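Local coordinates for mandelate racemase / muconate lactonizing enzyme family protein (Agrobacterium tumefaciens, PDB 4DXK) that probably acts as a lyase or racemase on an acid substrate of unknown identity, as a metal-dependent member of the enolase superfamily, at residues A[170-175]-A[240-245]; A[232-237]-A[259-264]. All coordinates share one frame; numbering follows the deposited sequence.

Interaction 1: A[170-175]-A[240-245]; sequences AMKIWP and WHEDPI. With NA (sodium ion), chain C; PO4 (phosphate ion), chain B.
E242 OE1 is gripped by two donors that come from different residues. K172 NZ gives the shorter bond, 2.7 Å to E242 OE1, and reaches it on the syn side, close to the carboxylate plane. This bond is also the heart of a salt bridge. The second donor is W240 NE1, 3.0 Å from E242 OE1 on the anti side. This bond is not straight: its N-H...O angle is 139°, and the oxygen lies tilted from the indole plane. With the metal the two bonds fix the rotation of the carboxylate, and E242 OE2 binds the sodium ion at 2.3 Å. K172 NZ also makes a weak bond to E242 OE2.

The lysine reaches across from strand 170-173, two strands away in the sheet. Its chain runs out from the backbone with CG anti to N, then bends at chi3 (80°). The bend brings the amine over to both anions: K172 NZ donates to phosphate O1 at 2.7 Å. On the way K172 CD passes obliquely by the indole, 4.0 Å from W240 NE1. Phosphate O1 in turn binds the sodium at 2.1 Å, so lysine, phosphate, metal and carboxylate close a ring, with the carboxylate bridging lysine and metal. Two waters also bind the metal, and one of them donates to D243 OD2.

E216 and E268 complete the sodium site. K172 NZ is also hydrogen-bonded to the hydroxyl of Y118, and H318 holds the phosphate, which probably comes from the crystallisation liquor. Three acidic ligands at the C-terminal ends of successive barrel strands, with a lysine beside them, are characteristic of the metal-binding active site of the enolase superfamily.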
loop_
_atom_site.group_PDB
_atom_site.type_symbol
_atom_site.label_atom_id
_atom_site.label_comp_id
_atom_site.label_asym_id
_atom_site.label_seq_id
_atom_site.Cartn_x
_atom_site.Cartn_y
_atom_site.Cartn_z
ATOM N N ALA A 170 -31.658 17.685 15.808
ATOM C CA ALA A 170 -30.359 17.946 15.207
ATOM C C ALA A 170 -30.323 19.374 14.685
ATOM O O ALA A 170 -31.327 19.886 14.175
ATOM C CB ALA A 170 -30.090 16.967 14.081
ATOM N N MET A 171 -29.161 20.008 14.809
ATOM C CA MET A 171 -28.968 21.371 14.333
ATOM C C MET A 171 -27.550 21.513 13.809
ATOM O O MET A 171 -26.614 20.878 14.317
ATOM C CB MET A 171 -29.224 22.375 15.457
ATOM C CG MET A 171 -28.234 22.273 16.608
ATOM S SD MET A 171 -28.702 23.246 18.053
ATOM C CE MET A 171 -28.414 24.904 17.449
ATOM N N LYS A 172 -27.395 22.349 12.791
ATOM C CA LYS A 172 -26.097 22.558 12.166
ATOM C C LYS A 172 -25.689 24.015 12.312
ATOM O O LYS A 172 -26.489 24.914 12.054
ATOM C CB LYS A 172 -26.127 22.148 10.691
ATOM C CG LYS A 172 -24.761 22.215 10.011
ATOM C CD LYS A 172 -24.710 21.376 8.722
ATOM C CE LYS A 172 -25.338 22.106 7.549
ATOM N NZ LYS A 172 -25.326 21.250 6.327
ATOM N N ILE A 173 -24.445 24.238 12.739
ATOM C CA ILE A 173 -23.925 25.584 12.958
ATOM C C ILE A 173 -22.555 25.733 12.301
ATOM O O ILE A 173 -21.879 24.739 12.018
ATOM C CB ILE A 173 -23.844 25.922 14.467
ATOM C CG1 ILE A 173 -22.917 24.952 15.204
ATOM C CG2 ILE A 173 -25.237 25.908 15.089
ATOM C CD1 ILE A 173 -22.663 25.336 16.658
ATOM N N TRP A 174 -22.159 26.972 12.031
ATOM C CA TRP A 174 -20.866 27.251 11.407
ATOM C C TRP A 174 -20.137 28.409 12.094
ATOM O O TRP A 174 -19.910 29.458 11.489
ATOM C CB TRP A 174 -21.001 27.501 9.895
ATOM C CG TRP A 174 -22.125 28.402 9.459
ATOM C CD1 TRP A 174 -22.067 29.751 9.251
ATOM C CD2 TRP A 174 -23.455 28.002 9.119
ATOM N NE1 TRP A 174 -23.290 30.216 8.826
ATOM C CE2 TRP A 174 -24.159 29.161 8.736
ATOM C CE3 TRP A 174 -24.124 26.776 9.114
ATOM C CZ2 TRP A 174 -25.500 29.130 8.356
ATOM C CZ3 TRP A 174 -25.452 26.744 8.730
ATOM C CH2 TRP A 174 -26.126 27.913 8.360
ATOM N N PRO A 175 -19.754 28.217 13.367
ATOM C CA PRO A 175 -19.181 29.319 14.141
ATOM C C PRO A 175 -17.707 29.596 13.840
ATOM O O PRO A 175 -17.171 30.539 14.421
ATOM C CB PRO A 175 -19.354 28.846 15.589
ATOM C CG PRO A 175 -19.264 27.364 15.501
ATOM C CD PRO A 175 -19.890 26.990 14.175
ATOM N N TRP A 240 -21.201 15.455 13.001
ATOM C CA TRP A 240 -20.401 15.370 11.783
ATOM C C TRP A 240 -19.638 16.660 11.564
ATOM O O TRP A 240 -20.015 17.701 12.111
ATOM C CB TRP A 240 -21.249 14.950 10.575
ATOM C CG TRP A 240 -22.141 15.956 9.868
ATOM C CD1 TRP A 240 -21.859 17.256 9.515
ATOM C CD2 TRP A 240 -23.440 15.672 9.335
ATOM N NE1 TRP A 240 -22.918 17.792 8.804
ATOM C CE2 TRP A 240 -23.891 16.832 8.675
ATOM C CE3 TRP A 240 -24.269 14.546 9.361
ATOM C CZ2 TRP A 240 -25.149 16.900 8.059
ATOM C CZ3 TRP A 240 -25.497 14.609 8.727
ATOM C CH2 TRP A 240 -25.926 15.777 8.091
ATOM N N HIS A 241 -18.560 16.579 10.790
ATOM C CA HIS A 241 -17.748 17.735 10.427
ATOM C C HIS A 241 -17.809 17.865 8.922
ATOM O O HIS A 241 -17.216 17.060 8.187
ATOM C CB HIS A 241 -16.304 17.569 10.902
ATOM C CG HIS A 241 -16.156 17.636 12.390
ATOM N ND1 HIS A 241 -14.951 17.423 13.030
ATOM C CD2 HIS A 241 -17.056 17.891 13.369
ATOM C CE1 HIS A 241 -15.119 17.540 14.336
ATOM N NE2 HIS A 241 -16.390 17.817 14.569
ATOM N N GLU A 242 -18.558 18.862 8.466
ATOM C CA GLU A 242 -18.910 18.990 7.057
ATOM C C GLU A 242 -17.958 19.926 6.332
ATOM O O GLU A 242 -17.706 21.054 6.779
ATOM C CB GLU A 242 -20.345 19.501 6.948
ATOM C CG GLU A 242 -20.880 19.622 5.523
ATOM C CD GLU A 242 -22.356 19.973 5.500
ATOM O OE1 GLU A 242 -23.052 19.753 6.512
ATOM O OE2 GLU A 242 -22.836 20.500 4.470
ATOM N N ASP A 243 -17.438 19.453 5.204
ATOM C CA ASP A 243 -16.540 20.235 4.357
ATOM C C ASP A 243 -15.445 20.937 5.167
ATOM O O ASP A 243 -15.279 22.153 5.083
ATOM C CB ASP A 243 -17.352 21.210 3.500
ATOM C CG ASP A 243 -18.162 20.500 2.441
ATOM O OD1 ASP A 243 -17.718 19.431 2.004
ATOM O OD2 ASP A 243 -19.231 20.999 2.046
ATOM N N PRO A 244 -14.669 20.160 5.938
ATOM C CA PRO A 244 -13.648 20.785 6.787
ATOM C C PRO A 244 -12.524 21.456 6.003
ATOM O O PRO A 244 -11.886 22.378 6.523
ATOM C CB PRO A 244 -13.096 19.605 7.588
ATOM C CG PRO A 244 -13.376 18.396 6.723
ATOM C CD PRO A 244 -14.704 18.693 6.108
ATOM N N ILE A 245 -12.276 20.969 4.788
ATOM C CA ILE A 245 -11.279 21.517 3.877
ATOM C C ILE A 245 -11.904 21.561 2.485
ATOM O O ILE A 245 -12.992 21.036 2.279
ATOM C CB ILE A 245 -9.966 20.681 3.850
ATOM C CG1 ILE A 245 -10.236 19.261 3.328
ATOM C CG2 ILE A 245 -9.279 20.663 5.225
ATOM C CD1 ILE A 245 -8.958 18.478 3.035
HETATM NA NA NA C . -23.100 22.661 3.674
HETATM P P PO4 B . -25.682 24.362 4.496
HETATM O O1 PO4 B . -25.064 22.997 4.239
HETATM O O2 PO4 B . -25.887 25.094 3.191
HETATM O O3 PO4 B . -27.023 24.273 5.172
HETATM O O4 PO4 B . -24.749 25.172 5.375
HETATM O O HOH W 1 -20.840 22.817 3.146
HETATM O O HOH W 2 -23.334 24.827 2.774
#

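Interaction 2: A[232-237]-A[259-264]; sequences ALTPYQ and VSPAPI
L233 meets P261 at the point where helix 223-232 gives way to the loop that follows. Its backbone is the nearer part: L233 C lies 4.4 Å from P261 CG. The CB of L233 points toward the 259-264 loop, but its branched end stays farther off. That end packs on F200 and L197 of helix 190-207 and on H241 of strand 240-242. L233 thus joins the outer helix layer to the strand beneath it.

T234 makes most of the contact from this segment, against the ring of P261. Its hydroxyl oxygen comes obliquely onto the CB-CG bond of the proline ring, with T234 OG1 3.6 Å from both P261 CB and P261 CG. Behind it, T234 CA lies 3.9 Å from P261 CG. This is a van der Waals contact, since the ring carbons offer the oxygen no N-H or O-H. The polar need of the hydroxyl is met by its bond to the carbonyl of K231, three residues back. The first torsion (chi1 -57°) puts OG1 anti to the carbonyl carbon, beside its own backbone N. It can then touch K231 O and the proline together.

From T234 to Y236 the chain makes a short 3-10 turn, with Y236 N bonded to L233 O at 3.0 Å. P235 CB covers one face of the Y236 ring. Q237 follows the turn, and its side chain packs on M190 of a neighbouring subunit.

On the other loop, S260 OG donates to A262 O at 2.7 Å, on a lone pair in the carbonyl plane. This bond spans P261 and closes a short loop. Two helix-to-strand loops meeting side by side are characteristic of the rim of a beta/alpha barrel at the N-terminal ends of its strands, opposite the active site.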
loop_
_atom_site.group_PDB
_atom_site.type_symbol
_atom_site.label_atom_id
_atom_site.label_comp_id
_atom_site.label_asym_id
_atom_site.label_seq_id
_atom_site.Cartn_x
_atom_site.Cartn_y
_atom_site.Cartn_z
ATOM N N ALA A 232 -10.004 20.051 18.846
ATOM C CA ALA A 232 -10.570 20.913 19.879
ATOM C C ALA A 232 -12.069 20.681 20.084
ATOM O O ALA A 232 -12.614 21.019 21.140
ATOM C CB ALA A 232 -10.302 22.377 19.548
ATOM N N LEU A 233 -12.739 20.119 19.083
ATOM C CA LEU A 233 -14.177 19.878 19.185
ATOM C C LEU A 233 -14.525 18.604 19.941
ATOM O O LEU A 233 -15.696 18.367 20.241
ATOM C CB LEU A 233 -14.817 19.847 17.795
ATOM C CG LEU A 233 -15.020 21.231 17.182
ATOM C CD1 LEU A 233 -15.219 21.144 15.682
ATOM C CD2 LEU A 233 -16.209 21.929 17.837
ATOM N N THR A 234 -13.519 17.795 20.253
ATOM C CA THR A 234 -13.728 16.504 20.911
ATOM C C THR A 234 -14.678 16.527 22.128
ATOM O O THR A 234 -15.560 15.672 22.214
ATOM C CB THR A 234 -12.383 15.837 21.291
ATOM O OG1 THR A 234 -11.581 15.682 20.114
ATOM C CG2 THR A 234 -12.607 14.473 21.923
ATOM N N PRO A 235 -14.528 17.502 23.051
ATOM C CA PRO A 235 -15.374 17.442 24.255
ATOM C C PRO A 235 -16.862 17.656 23.991
ATOM O O PRO A 235 -17.661 17.438 24.899
ATOM C CB PRO A 235 -14.848 18.597 25.118
ATOM C CG PRO A 235 -13.482 18.882 24.614
ATOM C CD PRO A 235 -13.525 18.581 23.145
ATOM N N TYR A 236 -17.240 18.087 22.793
ATOM C CA TYR A 236 -18.622 18.491 22.555
ATOM C C TYR A 236 -19.477 17.460 21.835
ATOM O O TYR A 236 -20.639 17.723 21.526
ATOM C CB TYR A 236 -18.666 19.849 21.857
ATOM C CG TYR A 236 -17.873 20.874 22.623
ATOM C CD1 TYR A 236 -18.390 21.458 23.771
ATOM C CD2 TYR A 236 -16.586 21.224 22.230
ATOM C CE1 TYR A 236 -17.656 22.379 24.493
ATOM C CE2 TYR A 236 -15.848 22.144 22.943
ATOM C CZ TYR A 236 -16.389 22.718 24.074
ATOM O OH TYR A 236 -15.658 23.637 24.791
ATOM N N GLN A 237 -18.902 16.287 21.587
ATOM C CA GLN A 237 -19.638 15.184 20.968
ATOM C C GLN A 237 -20.346 15.617 19.685
ATOM O O GLN A 237 -21.551 15.429 19.535
ATOM C CB GLN A 237 -20.661 14.592 21.946
ATOM C CG GLN A 237 -20.051 14.049 23.234
ATOM C CD GLN A 237 -19.913 15.102 24.322
ATOM O OE1 GLN A 237 -20.798 15.942 24.516
ATOM N NE2 GLN A 237 -18.797 15.060 25.041
ATOM N N VAL A 259 -7.564 12.178 12.838
ATOM C CA VAL A 259 -7.637 12.910 14.098
ATOM C C VAL A 259 -9.038 13.402 14.463
ATOM O O VAL A 259 -9.262 13.829 15.591
ATOM C CB VAL A 259 -6.674 14.115 14.126
ATOM C CG1 VAL A 259 -5.244 13.669 13.878
ATOM C CG2 VAL A 259 -7.092 15.165 13.109
ATOM N N SER A 260 -9.983 13.355 13.530
ATOM C CA SER A 260 -11.301 13.932 13.789
ATOM C C SER A 260 -12.148 13.069 14.716
ATOM O O SER A 260 -12.257 11.863 14.518
ATOM C CB SER A 260 -12.054 14.179 12.488
ATOM O OG SER A 260 -13.300 14.807 12.757
ATOM N N PRO A 261 -12.765 13.687 15.735
ATOM C CA PRO A 261 -13.638 12.938 16.646
ATOM C C PRO A 261 -15.026 12.692 16.066
ATOM O O PRO A 261 -15.836 12.013 16.699
ATOM C CB PRO A 261 -13.745 13.870 17.857
ATOM C CG PRO A 261 -13.643 15.241 17.256
ATOM C CD PRO A 261 -12.600 15.087 16.160
ATOM N N ALA A 262 -15.300 13.243 14.885
ATOM C CA ALA A 262 -16.587 13.059 14.222
ATOM C C ALA A 262 -16.330 12.662 12.775
ATOM O O ALA A 262 -15.305 13.055 12.199
ATOM C CB ALA A 262 -17.390 14.350 14.270
ATOM N N PRO A 263 -17.266 11.917 12.167
ATOM C CA PRO A 263 -17.100 11.575 10.754
ATOM C C PRO A 263 -17.121 12.816 9.877
ATOM O O PRO A 263 -17.764 13.830 10.204
ATOM C CB PRO A 263 -18.324 10.702 10.450
ATOM C CG PRO A 263 -19.325 11.063 11.500
ATOM C CD PRO A 263 -18.509 11.361 12.729
ATOM N N ILE A 264 -16.416 12.723 8.756
ATOM C CA ILE A 264 -16.452 13.751 7.734
ATOM C C ILE A 264 -17.780 13.685 7.000
ATOM O O ILE A 264 -18.208 12.610 6.560
ATOM C CB ILE A 264 -15.325 13.522 6.714
ATOM C CG1 ILE A 264 -13.962 13.638 7.395
ATOM C CG2 ILE A 264 -15.423 14.501 5.550
ATOM C CD1 ILE A 264 -12.820 13.134 6.538
#

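In the fold
Both interactions belong to the beta/alpha barrel of the C-terminal domain, and their centres lie about 11 Å apart. Their segments alternate along the chain: 170-175, 232-237, 240-245, then 259-264. Strand 240-242 links the two. It follows the 232-237 loop and neighbours strand 264-266, which follows the 259-264 loop. H241 N probably bonds to P263 O at 2.9 Å, so interaction 2 runs directly into the sheet. Interaction 1 lies inside, where side chains from the strands gather at the metal. The centre of interaction 2 is about 24 Å from the centre of the chain, against about 15 Å for interaction 1. One strand thus joins the metal end of the barrel to its far rim.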